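Local coordinates for surface layer protein (Geobacillus stearothermophilus, PDB 4UJ7) that assembles with identical copies of itself, probably into the crystalline coat of the bacterial cell, and binds calcium in the two-domain piece described here, at residues A19-T23 / T34-T38; K46-V51 / G69-Y75; E59-V65 / V77-A83; Q137-Y141 / D152-V157. One frame throughout, in Å; residues are numbered along the deposited sequence. Where two conformers were deposited one is given.

Contacts 1-3 belong to the first of this piece's two Big-like domains (domains 5 and 6 of the protein). In an antiparallel sheet ordered 15-20, 32-41, 74-81, 61-65, contact 1 pairs the first two strands and contact 3 the last two. Between them the central strands probably hydrogen-bond, F35 O to V77 N and V37 N to Y75 O, both at 2.8 Å. Contact 2 reaches the sheet through 74-75, where Y75 CB meets V65 CG2 of contact 3 at 3.7 Å. Contact 4 lies in the second domain, its nearest atoms about 5 Å from contact 1. The side chains of K36 (contact 1) and L138 (contact 4) lie about 9 and 10 Å from bound calcium.

Contact 1. Residues A19-T23 / T34-T38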
loop_
_atom_site.group_PDB
_atom_site.type_symbol
_atom_site.label_atom_id
_atom_site.label_comp_id
_atom_site.label_asym_id
_atom_site.label_seq_id
_atom_site.Cartn_x
_atom_site.Cartn_y
_atom_site.Cartn_z
ATOM N N ALA A 19 -2.419 -3.769 15.253
ATOM C CA ALA A 19 -3.520 -3.486 14.346
ATOM C C ALA A 19 -3.149 -3.806 12.889
ATOM O O ALA A 19 -1.994 -3.646 12.489
ATOM C CB ALA A 19 -3.968 -2.034 14.486
ATOM N N VAL A 20 -4.128 -4.307 12.143
ATOM C CA VAL A 20 -3.931 -4.663 10.749
ATOM C C VAL A 20 -5.114 -4.186 9.913
ATOM O O VAL A 20 -6.250 -4.164 10.398
ATOM C CB VAL A 20 -3.650 -6.176 10.577
ATOM C CG1 VAL A 20 -4.841 -7.049 10.978
ATOM C CG2 VAL A 20 -3.158 -6.478 9.181
ATOM N N ASP A 21 -4.838 -3.785 8.674
ATOM C CA ASP A 21 -5.894 -3.293 7.789
ATOM C C ASP A 21 -6.458 -4.336 6.819
ATOM O O ASP A 21 -7.125 -3.997 5.821
ATOM C CB ASP A 21 -5.468 -1.985 7.106
ATOM C CG ASP A 21 -4.487 -2.191 5.974
ATOM O OD1 ASP A 21 -3.961 -3.297 5.819
ATOM O OD2 ASP A 21 -4.229 -1.225 5.239
ATOM N N SER A 22 -6.200 -5.602 7.124
ATOM C CA SER A 22 -6.675 -6.751 6.354
ATOM C C SER A 22 -7.257 -7.774 7.305
ATOM O O SER A 22 -6.745 -7.939 8.405
ATOM C CB SER A 22 -5.500 -7.401 5.612
ATOM O OG SER A 22 -5.913 -8.561 4.892
ATOM N N THR A 23 -8.309 -8.475 6.874
ATOM C CA THR A 23 -8.806 -9.638 7.624
ATOM C C THR A 23 -8.379 -10.932 6.949
ATOM O O THR A 23 -8.781 -12.031 7.353
ATOM C CB THR A 23 -10.345 -9.654 7.761
ATOM O OG1 THR A 23 -10.925 -9.735 6.456
ATOM C CG2 THR A 23 -10.861 -8.427 8.533
ATOM N N THR A 34 -0.257 -6.627 -0.474
ATOM C CA THR A 34 0.272 -5.966 0.723
ATOM C C THR A 34 -0.833 -5.632 1.708
ATOM O O THR A 34 -2.017 -5.522 1.333
ATOM C CB THR A 34 1.075 -4.679 0.417
ATOM O OG1 THR A 34 0.192 -3.633 -0.015
ATOM C CG2 THR A 34 2.115 -4.921 -0.687
ATOM N N PHE A 35 -0.447 -5.479 2.971
ATOM C CA PHE A 35 -1.325 -4.902 3.983
ATOM C C PHE A 35 -0.503 -4.154 5.017
ATOM O O PHE A 35 0.723 -4.291 5.055
ATOM C CB PHE A 35 -2.260 -5.955 4.614
ATOM C CG PHE A 35 -1.558 -7.029 5.418
ATOM C CD1 PHE A 35 -1.303 -6.849 6.774
ATOM C CD2 PHE A 35 -1.206 -8.241 4.833
ATOM C CE1 PHE A 35 -0.690 -7.841 7.528
ATOM C CE2 PHE A 35 -0.579 -9.244 5.585
ATOM C CZ PHE A 35 -0.321 -9.040 6.935
ATOM N N LYS A 36 -1.165 -3.360 5.847
ATOM C CA LYS A 36 -0.488 -2.505 6.802
ATOM C C LYS A 36 -0.683 -2.924 8.229
ATOM O O LYS A 36 -1.774 -3.338 8.618
ATOM C CB LYS A 36 -0.926 -1.059 6.635
ATOM C CG LYS A 36 -0.313 -0.426 5.396
ATOM C CD LYS A 36 -0.857 0.967 5.186
ATOM C CE LYS A 36 -0.130 1.626 4.028
ATOM N NZ LYS A 36 -0.850 2.871 3.667
ATOM N N VAL A 37 0.399 -2.813 8.980
ATOM C CA VAL A 37 0.406 -3.067 10.415
ATOM C C VAL A 37 0.636 -1.738 11.118
ATOM O O VAL A 37 1.486 -0.946 10.699
ATOM C CB VAL A 37 1.557 -4.045 10.773
ATOM C CG1 VAL A 37 1.924 -3.964 12.254
ATOM C CG2 VAL A 37 1.174 -5.446 10.348
ATOM N N THR A 38 -0.114 -1.506 12.195
ATOM C CA THR A 38 0.143 -0.357 13.077
ATOM C C THR A 38 0.141 -0.813 14.533
ATOM O O THR A 38 -0.848 -1.339 15.024
ATOM C CB THR A 38 -0.869 0.797 12.914
ATOM O OG1 THR A 38 -1.024 1.143 11.532
ATOM C CG2 THR A 38 -0.377 2.038 13.659
#
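D21 lays its carboxylate over the backbone of F35 and K36: OD1 accepts a nearly straight hydrogen bond from K36 N at 2.8 Å and lies 3.4 Å from F35 CB, while OD2 reaches K36 CB at 3.6 Å. The side chain thus takes the bond that a main-chain carbonyl would accept if the pairing ran on. D21 N still gives its own bond to K36 O, at 3.1 Å. One step on, S22 packs its CB against F35 CB at 3.7 Å, and its OG accepts from G24 N, two residues on. Earlier in the chain the pairing is regular antiparallel beta: A19 and T38 form a hydrogen-bonded pair, A19 N to T38 O and T38 N to A19 O, each 2.9 Å, and V20 faces V37 across the next, non-hydrogen-bonded position. Strand 15-20 is an outer strand of one sheet of the Big-like (immunoglobulin-like) sandwich, and this is where it peels off strand 32-41. F35 and V37 pack on I91 of the second sheet. The extended K36 side chain leads away from 19-23, and its NZ hydrogen-bonds the main-chain O of D119, a calcium-binding residue of the second domain.

Contact 2. Residues K46-V51 / G69-Y75; sequences KFTGNV and GIGQSEY
Segments 46-51 and 69-75 run antiparallel; 46-51 is extended without regular strand, and 69-73 is a loop that enters strand only at E74. T48 faces S73 (CA-CA 4.3 Å), N50 faces I70 (CA-CA 4.5 Å) and V51 faces G69 (CA-CA 4.9 Å). G69 (phi/psi 67/22) and G71 (75/9) both take left-handed conformations that suit glycine, and a CB on G69 would clash with V51 O. Two main-chain hydrogen bonds join the segments: V51 N to G69 O at 2.8 Å and G49 N to Q72 O at 3.1 Å. N50 (chi1 m) turns OD1 to accept from G71 N at 3.1 Å. Y75 (chi1 m, -61°) points toward 46-51, and its OH donates to G49 O at 2.7 Å and accepts from Q72 N at 3.0 Å. V51 (chi1 m) sets CG2 over one ring face in a CH-pi contact, 4.0 Å from the centroid. K46 CD approaches S73 OG at 3.4 Å. The arrangement is loop packing at one end of a Big-like beta-sandwich: 46-51 belongs to the crossing from strand 32-41 to strand 52-55 of the other sheet, and a tyrosine ties it to the loop of the hairpin 61-65/74-81.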
loop_
_atom_site.group_PDB
_atom_site.type_symbol
_atom_site.label_atom_id
_atom_site.label_comp_id
_atom_site.label_asym_id
_atom_site.label_seq_id
_atom_site.Cartn_x
_atom_site.Cartn_y
_atom_site.Cartn_z
ATOM N N LYS A 46 -0.083 5.384 18.677
ATOM C CA LYS A 46 1.009 4.654 18.028
ATOM C C LYS A 46 2.109 4.319 19.030
ATOM O O LYS A 46 2.419 5.105 19.928
ATOM C CB LYS A 46 1.551 5.415 16.816
ATOM C CG LYS A 46 0.529 5.545 15.692
ATOM C CD LYS A 46 1.188 5.684 14.332
ATOM C CE LYS A 46 0.297 6.433 13.356
ATOM N NZ LYS A 46 0.430 7.905 13.524
ATOM N N PHE A 47 2.674 3.129 18.875
ATOM C CA PHE A 47 3.722 2.634 19.761
ATOM C C PHE A 47 4.861 2.119 18.884
ATOM O O PHE A 47 4.624 1.308 17.995
ATOM C CB PHE A 47 3.144 1.504 20.626
ATOM C CG PHE A 47 4.112 0.923 21.616
ATOM C CD1 PHE A 47 4.263 1.504 22.877
ATOM C CD2 PHE A 47 4.857 -0.211 21.300
ATOM C CE1 PHE A 47 5.154 0.969 23.802
ATOM C CE2 PHE A 47 5.748 -0.753 22.227
ATOM C CZ PHE A 47 5.888 -0.157 23.471
ATOM N N THR A 48 6.093 2.561 19.147
ATOM C CA THR A 48 7.256 2.090 18.391
ATOM C C THR A 48 7.737 0.752 18.932
ATOM O O THR A 48 7.971 0.598 20.140
ATOM C CB THR A 48 8.410 3.105 18.475
ATOM O OG1 THR A 48 7.975 4.336 17.892
ATOM C CG2 THR A 48 9.657 2.595 17.747
ATOM N N GLY A 49 7.846 -0.229 18.039
ATOM C CA GLY A 49 8.348 -1.542 18.427
ATOM C C GLY A 49 8.726 -2.317 17.182
ATOM O O GLY A 49 8.378 -1.909 16.075
ATOM N N ASN A 50 9.443 -3.422 17.367
ATOM C CA ASN A 50 9.898 -4.237 16.236
ATOM C C ASN A 50 8.955 -5.392 16.002
ATOM O O ASN A 50 8.233 -5.802 16.936
ATOM C CB ASN A 50 11.316 -4.751 16.488
ATOM C CG ASN A 50 12.253 -3.645 16.940
ATOM O OD1 ASN A 50 12.248 -2.541 16.379
ATOM N ND2 ASN A 50 13.025 -3.911 17.987
ATOM N N VAL A 51 8.937 -5.914 14.770
ATOM C CA VAL A 51 8.028 -7.007 14.410
ATOM C C VAL A 51 8.708 -8.114 13.610
ATOM O O VAL A 51 9.610 -7.863 12.789
ATOM C CB VAL A 51 6.772 -6.537 13.615
ATOM C CG1 VAL A 51 5.904 -5.598 14.441
ATOM C CG2 VAL A 51 7.142 -5.907 12.277
ATOM N N GLY A 69 11.310 -4.633 9.608
ATOM C CA GLY A 69 10.553 -4.780 10.865
ATOM C C GLY A 69 11.105 -4.067 12.092
ATOM O O GLY A 69 10.799 -4.457 13.224
ATOM N N ILE A 70 11.930 -3.031 11.902
ATOM C CA ILE A 70 12.510 -2.312 13.048
ATOM C C ILE A 70 12.187 -0.830 13.061
ATOM O O ILE A 70 11.934 -0.212 12.013
ATOM C CB ILE A 70 14.039 -2.531 13.190
ATOM C CG1 ILE A 70 14.797 -1.908 11.998
ATOM C CG2 ILE A 70 14.347 -4.024 13.357
ATOM C CD1 ILE A 70 16.316 -2.007 12.124
ATOM N N GLY A 71 12.148 -0.292 14.277
ATOM C CA GLY A 71 12.220 1.150 14.530
ATOM C C GLY A 71 11.012 2.010 14.241
ATOM O O GLY A 71 11.107 3.238 14.324
ATOM N N GLN A 72 9.875 1.387 13.942
ATOM C CA GLN A 72 8.684 2.126 13.531
ATOM C C GLN A 72 7.460 1.719 14.324
ATOM O O GLN A 72 7.511 0.743 15.070
ATOM C CB GLN A 72 8.448 1.926 12.028
ATOM C CG GLN A 72 9.650 2.399 11.208
ATOM C CD GLN A 72 9.560 2.215 9.708
ATOM O OE1 GLN A 72 10.447 2.681 8.981
ATOM N NE2 GLN A 72 8.539 1.531 9.225
ATOM N N SER A 73 6.375 2.467 14.164
ATOM C CA SER A 73 5.080 2.050 14.684
ATOM C C SER A 73 4.162 1.542 13.577
ATOM O O SER A 73 3.121 0.968 13.873
ATOM C CB SER A 73 4.399 3.189 15.467
ATOM O OG SER A 73 4.265 4.354 14.656
ATOM N N GLU A 74 4.537 1.754 12.314
ATOM C CA GLU A 74 3.763 1.329 11.139
ATOM C C GLU A 74 4.686 0.577 10.179
ATOM O O GLU A 74 5.816 1.025 9.926
ATOM C CB GLU A 74 3.229 2.559 10.393
ATOM C CG GLU A 74 2.124 3.327 11.117
ATOM C CD GLU A 74 1.844 4.703 10.531
ATOM O OE1 GLU A 74 2.759 5.563 10.509
ATOM O OE2 GLU A 74 0.688 4.940 10.119
ATOM N N TYR A 75 4.190 -0.540 9.638
ATOM C CA TYR A 75 4.931 -1.352 8.666
ATOM C C TYR A 75 4.008 -1.853 7.569
ATOM O O TYR A 75 2.796 -2.050 7.781
ATOM C CB TYR A 75 5.518 -2.593 9.343
ATOM C CG TYR A 75 6.500 -2.293 10.449
ATOM C CD1 TYR A 75 7.851 -2.042 10.170
ATOM C CD2 TYR A 75 6.078 -2.279 11.798
ATOM C CE1 TYR A 75 8.747 -1.752 11.194
ATOM C CE2 TYR A 75 6.974 -1.976 12.827
ATOM C CZ TYR A 75 8.311 -1.743 12.516
ATOM O OH TYR A 75 9.189 -1.462 13.524
#

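Contact 3. Residues E59-V65 / V77-A83; sequences ETATVSV and VTVNGVA
Strands 61-65 and 77-81 pair antiparallel (axes 4.6 Å apart, directions 160° apart). V77 (chi1 t) lies opposite V65 in a non-hydrogen-bonded pair, and its CG1 reaches V63 CG2 at 3.4 Å. T78 forms a hydrogen-bonded pair with S64: T78 N to S64 O 2.9 Å, S64 N to T78 O 3.0 Å. V79 (t) faces V63, with V79 CG1 4.0 Å from A61 CB. N80 pairs with T62, N80 N to T62 O 2.8 Å and T62 N to N80 O 3.0 Å, and its m rotamer brings ND2 to T62 OG1 at 3.2 Å. G81 stands opposite A61, CA-CA 4.8 Å. V82 (phi/psi -97/-49) and A83 then share one acceptor, V82 N to T60 O 2.9 Å and A83 N to T60 O 3.1 Å, as in a classic beta bulge. The hairpin is therefore two-faced: A61, V63, V65, V77 and V79 pack inward on V53, I89 and V102 of the sandwich's other sheet, while T62, S64, T78 and N80 form the polar face.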
loop_
_atom_site.group_PDB
_atom_site.type_symbol
_atom_site.label_atom_id
_atom_site.label_comp_id
_atom_site.label_asym_id
_atom_site.label_seq_id
_atom_site.Cartn_x
_atom_site.Cartn_y
_atom_site.Cartn_z
ATOM N N GLU A 59 5.893 -23.029 1.267
ATOM C CA GLU A 59 5.612 -23.601 -0.050
ATOM C C GLU A 59 4.322 -23.030 -0.654
ATOM O O GLU A 59 4.148 -23.058 -1.872
ATOM C CB GLU A 59 5.589 -25.139 -0.028
ATOM C CG GLU A 59 4.334 -25.768 0.561
ATOM C CD GLU A 59 4.450 -26.042 2.049
ATOM O OE1 GLU A 59 5.225 -25.342 2.738
ATOM O OE2 GLU A 59 3.761 -26.964 2.536
ATOM N N THR A 60 3.445 -22.497 0.207
ATOM C CA THR A 60 2.185 -21.865 -0.203
ATOM C C THR A 60 2.361 -20.360 -0.423
ATOM O O THR A 60 1.990 -19.847 -1.475
ATOM C CB THR A 60 1.058 -22.137 0.814
ATOM O OG1 THR A 60 0.849 -23.556 0.913
ATOM C CG2 THR A 60 -0.254 -21.469 0.374
ATOM N N ALA A 61 2.934 -19.678 0.570
ATOM C CA ALA A 61 3.158 -18.228 0.490
ATOM C C ALA A 61 4.388 -17.835 1.284
ATOM O O ALA A 61 4.650 -18.396 2.339
ATOM C CB ALA A 61 1.950 -17.452 1.030
ATOM N N THR A 62 5.124 -16.853 0.776
ATOM C CA THR A 62 6.210 -16.244 1.547
ATOM C C THR A 62 5.870 -14.815 1.948
ATOM O O THR A 62 4.926 -14.217 1.408
ATOM C CB THR A 62 7.552 -16.253 0.796
ATOM O OG1 THR A 62 7.415 -15.530 -0.423
ATOM C CG2 THR A 62 7.984 -17.684 0.478
ATOM N N VAL A 63 6.636 -14.269 2.885
ATOM C CA VAL A 63 6.277 -12.986 3.479
ATOM C C VAL A 63 7.505 -12.150 3.824
ATOM O O VAL A 63 8.578 -12.691 4.135
ATOM C CB VAL A 63 5.377 -13.194 4.719
ATOM C CG1 VAL A 63 6.153 -13.824 5.873
ATOM C CG2 VAL A 63 4.718 -11.888 5.145
ATOM N N SER A 64 7.357 -10.828 3.743
ATOM C CA SER A 64 8.406 -9.921 4.163
ATOM C C SER A 64 7.772 -8.673 4.757
ATOM O O SER A 64 6.558 -8.474 4.638
ATOM C CB SER A 64 9.308 -9.558 2.983
ATOM O OG SER A 64 8.561 -8.889 1.978
ATOM N N VAL A 65 8.572 -7.866 5.438
ATOM C CA VAL A 65 8.065 -6.668 6.110
ATOM C C VAL A 65 8.976 -5.479 5.862
ATOM O O VAL A 65 10.218 -5.602 5.837
ATOM C CB VAL A 65 7.823 -6.922 7.628
ATOM C CG1 VAL A 65 9.090 -7.362 8.359
ATOM C CG2 VAL A 65 7.216 -5.703 8.314
ATOM N N VAL A 77 3.418 -5.132 5.210
ATOM C CA VAL A 77 3.713 -6.568 5.049
ATOM C C VAL A 77 3.390 -6.958 3.613
ATOM O O VAL A 77 2.321 -6.619 3.079
ATOM C CB VAL A 77 2.894 -7.428 6.041
ATOM C CG1 VAL A 77 3.111 -8.914 5.778
ATOM C CG2 VAL A 77 3.219 -7.062 7.480
ATOM N N THR A 78 4.316 -7.672 2.970
ATOM C CA THR A 78 4.115 -8.175 1.600
ATOM C C THR A 78 4.000 -9.684 1.604
ATOM O O THR A 78 4.843 -10.366 2.188
ATOM C CB THR A 78 5.282 -7.751 0.684
ATOM O OG1 THR A 78 5.274 -6.328 0.587
ATOM C CG2 THR A 78 5.134 -8.360 -0.718
ATOM N N VAL A 79 2.954 -10.209 0.966
ATOM C CA VAL A 79 2.730 -11.646 0.853
ATOM C C VAL A 79 2.855 -12.076 -0.611
ATOM O O VAL A 79 2.220 -11.505 -1.496
ATOM C CB VAL A 79 1.338 -12.060 1.431
ATOM C CG1 VAL A 79 1.074 -13.556 1.246
ATOM C CG2 VAL A 79 1.186 -11.624 2.892
ATOM N N ASN A 80 3.698 -13.084 -0.864
ATOM C CA ASN A 80 3.923 -13.620 -2.203
ATOM C C ASN A 80 3.229 -14.961 -2.357
ATOM O O ASN A 80 3.503 -15.895 -1.591
ATOM C CB ASN A 80 5.435 -13.773 -2.437
ATOM C CG ASN A 80 6.202 -12.476 -2.176
ATOM O OD1 ASN A 80 6.064 -11.507 -2.925
ATOM N ND2 ASN A 80 7.020 -12.454 -1.113
ATOM N N GLY A 81 2.303 -15.047 -3.312
ATOM C CA GLY A 81 1.590 -16.301 -3.597
ATOM C C GLY A 81 2.476 -17.239 -4.399
ATOM O O GLY A 81 2.807 -16.955 -5.551
ATOM N N VAL A 82 2.901 -18.328 -3.760
ATOM C CA VAL A 82 3.847 -19.282 -4.377
ATOM C C VAL A 82 3.135 -20.487 -5.005
ATOM O O VAL A 82 3.420 -20.837 -6.153
ATOM C CB VAL A 82 4.927 -19.735 -3.361
ATOM C CG1 VAL A 82 5.792 -20.858 -3.935
ATOM C CG2 VAL A 82 5.797 -18.550 -2.942
ATOM N N ALA A 83 2.230 -21.111 -4.257
ATOM C CA ALA A 83 1.428 -22.241 -4.765
ATOM C C ALA A 83 0.024 -22.262 -4.168
ATOM O O ALA A 83 -0.187 -21.830 -3.034
ATOM C CB ALA A 83 2.138 -23.563 -4.490
#

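Contact 4. Residues Q137-Y141 / D152-V157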
loop_
_atom_site.group_PDB
_atom_site.type_symbol
_atom_site.label_atom_id
_atom_site.label_comp_id
_atom_site.label_asym_id
_atom_site.label_seq_id
_atom_site.Cartn_x
_atom_site.Cartn_y
_atom_site.Cartn_z
ATOM N N GLN A 137 2.718 7.049 -3.391
ATOM C CA GLN A 137 3.017 5.878 -4.193
ATOM C C GLN A 137 1.753 5.091 -4.445
ATOM O O GLN A 137 1.020 4.767 -3.504
ATOM C CB GLN A 137 4.004 4.989 -3.452
ATOM C CG GLN A 137 5.427 5.497 -3.500
ATOM C CD GLN A 137 6.367 4.452 -2.964
ATOM O OE1 GLN A 137 6.225 3.995 -1.826
ATOM N NE2 GLN A 137 7.297 4.030 -3.791
ATOM N N LEU A 138 1.502 4.786 -5.716
ATOM C CA LEU A 138 0.273 4.095 -6.135
ATOM C C LEU A 138 0.554 2.811 -6.894
ATOM O O LEU A 138 1.516 2.725 -7.662
ATOM C CB LEU A 138 -0.549 5.007 -7.067
ATOM C CG LEU A 138 -0.941 6.373 -6.501
ATOM C CD1 LEU A 138 -1.595 7.203 -7.599
ATOM C CD2 LEU A 138 -1.853 6.274 -5.278
ATOM N N LYS A 139 -0.295 1.807 -6.666
ATOM C CA LYS A 139 -0.366 0.656 -7.561
ATOM C C LYS A 139 -1.815 0.480 -8.016
ATOM O O LYS A 139 -2.746 0.955 -7.362
ATOM C CB LYS A 139 0.149 -0.622 -6.882
ATOM C CG LYS A 139 1.668 -0.771 -6.943
ATOM C CD LYS A 139 2.086 -2.050 -6.218
ATOM C CE LYS A 139 3.569 -2.318 -6.410
ATOM N NZ LYS A 139 3.855 -2.662 -7.819
ATOM N N VAL A 140 -1.984 -0.170 -9.159
ATOM C CA VAL A 140 -3.316 -0.530 -9.629
ATOM C C VAL A 140 -3.370 -2.045 -9.824
ATOM O O VAL A 140 -2.558 -2.598 -10.559
ATOM C CB VAL A 140 -3.708 0.212 -10.929
ATOM C CG1 VAL A 140 -5.143 -0.126 -11.324
ATOM C CG2 VAL A 140 -3.588 1.726 -10.747
ATOM N N TYR A 141 -4.305 -2.698 -9.124
ATOM C CA TYR A 141 -4.494 -4.152 -9.221
ATOM C C TYR A 141 -5.722 -4.549 -10.013
ATOM O O TYR A 141 -6.765 -3.889 -9.949
ATOM C CB TYR A 141 -4.620 -4.775 -7.830
ATOM C CG TYR A 141 -3.415 -4.575 -6.946
ATOM C CD1 TYR A 141 -2.246 -5.290 -7.166
ATOM C CD2 TYR A 141 -3.446 -3.657 -5.905
ATOM C CE1 TYR A 141 -1.131 -5.104 -6.362
ATOM C CE2 TYR A 141 -2.345 -3.460 -5.099
ATOM C CZ TYR A 141 -1.198 -4.186 -5.333
ATOM O OH TYR A 141 -0.111 -4.005 -4.515
ATOM N N ASP A 152 -1.007 -7.176 -11.218
ATOM C CA ASP A 152 -0.591 -5.811 -10.937
ATOM C C ASP A 152 -0.423 -5.114 -12.286
ATOM O O ASP A 152 0.497 -5.412 -13.041
ATOM C CB ASP A 152 0.714 -5.825 -10.122
ATOM C CG ASP A 152 1.245 -4.436 -9.813
ATOM O OD1 ASP A 152 0.863 -3.479 -10.500
ATOM O OD2 ASP A 152 2.079 -4.315 -8.896
ATOM N N ILE A 153 -1.341 -4.195 -12.590
ATOM C CA ILE A 153 -1.421 -3.559 -13.896
ATOM C C ILE A 153 -0.913 -2.123 -13.875
ATOM O O ILE A 153 -1.179 -1.343 -14.796
ATOM C CB ILE A 153 -2.862 -3.621 -14.511
ATOM C CG1 ILE A 153 -3.898 -2.854 -13.673
ATOM C CG2 ILE A 153 -3.288 -5.077 -14.739
ATOM C CD1 ILE A 153 -5.192 -2.573 -14.422
ATOM N N THR A 154 -0.140 -1.784 -12.847
ATOM C CA THR A 154 0.386 -0.416 -12.692
ATOM C C THR A 154 1.132 0.084 -13.915
ATOM O O THR A 154 1.014 1.259 -14.268
ATOM C CB THR A 154 1.284 -0.292 -11.441
ATOM O OG1 THR A 154 0.602 -0.864 -10.322
ATOM C CG2 THR A 154 1.574 1.174 -11.123
ATOM N N ASN A 155 1.895 -0.796 -14.558
ATOM C CA ASN A 155 2.645 -0.414 -15.741
ATOM C C ASN A 155 1.770 -0.194 -16.984
ATOM O O ASN A 155 2.187 0.477 -17.928
ATOM C CB ASN A 155 3.732 -1.439 -16.037
ATOM C CG ASN A 155 4.789 -0.903 -16.989
ATOM O OD1 ASN A 155 5.176 0.268 -16.920
ATOM N ND2 ASN A 155 5.242 -1.752 -17.892
ATOM N N ASP A 156 0.560 -0.745 -16.962
ATOM C CA ASP A 156 -0.337 -0.711 -18.126
ATOM C C ASP A 156 -1.220 0.528 -18.164
ATOM O O ASP A 156 -1.757 0.894 -19.219
ATOM C CB ASP A 156 -1.240 -1.948 -18.131
ATOM C CG ASP A 156 -0.464 -3.254 -18.166
ATOM O OD1 ASP A 156 0.585 -3.323 -18.834
ATOM O OD2 ASP A 156 -0.930 -4.219 -17.530
ATOM N N VAL A 157 -1.386 1.166 -17.008
ATOM C CA VAL A 157 -2.314 2.279 -16.867
ATOM C C VAL A 157 -1.594 3.598 -17.119
ATOM O O VAL A 157 -0.361 3.655 -17.130
ATOM C CB VAL A 157 -3.010 2.310 -15.474
ATOM C CG1 VAL A 157 -3.741 1.005 -15.178
ATOM C CG2 VAL A 157 -2.022 2.620 -14.350
#
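A threonine hydroxyl takes a place in the backbone bonding of this contact: V140 N donates to T154 OG1 at 2.9 Å, and that hydroxyl donates to D152 OD1 at 2.6 Å. D152 OD1 also accepts from T154 N at 3.1 Å, closing an Asx turn that bends the chain as it leaves strand 149-152. The pairing with strand 135-144 runs into the turn: Y141 and D152 form a non-hydrogen-bonded antiparallel pair and I153 N bonds to V140 O at 2.9 Å. The other carboxylate oxygen, D152 OD2, makes a salt bridge to K139 NZ at 2.7 Å; the lysine is shared with D181 and the main-chain O of T182. V140 touches the loop at two points, CG1 at 3.8 Å from I153 CG1 and CG2 at 4.0 Å from V157 CG2. V140 and V157 both pack on V201 of the opposing sheet in this second Big-like domain. D152 thus accepts from T154 and K139, while the T154 hydroxyl replaces a main-chain acceptor for V140 N.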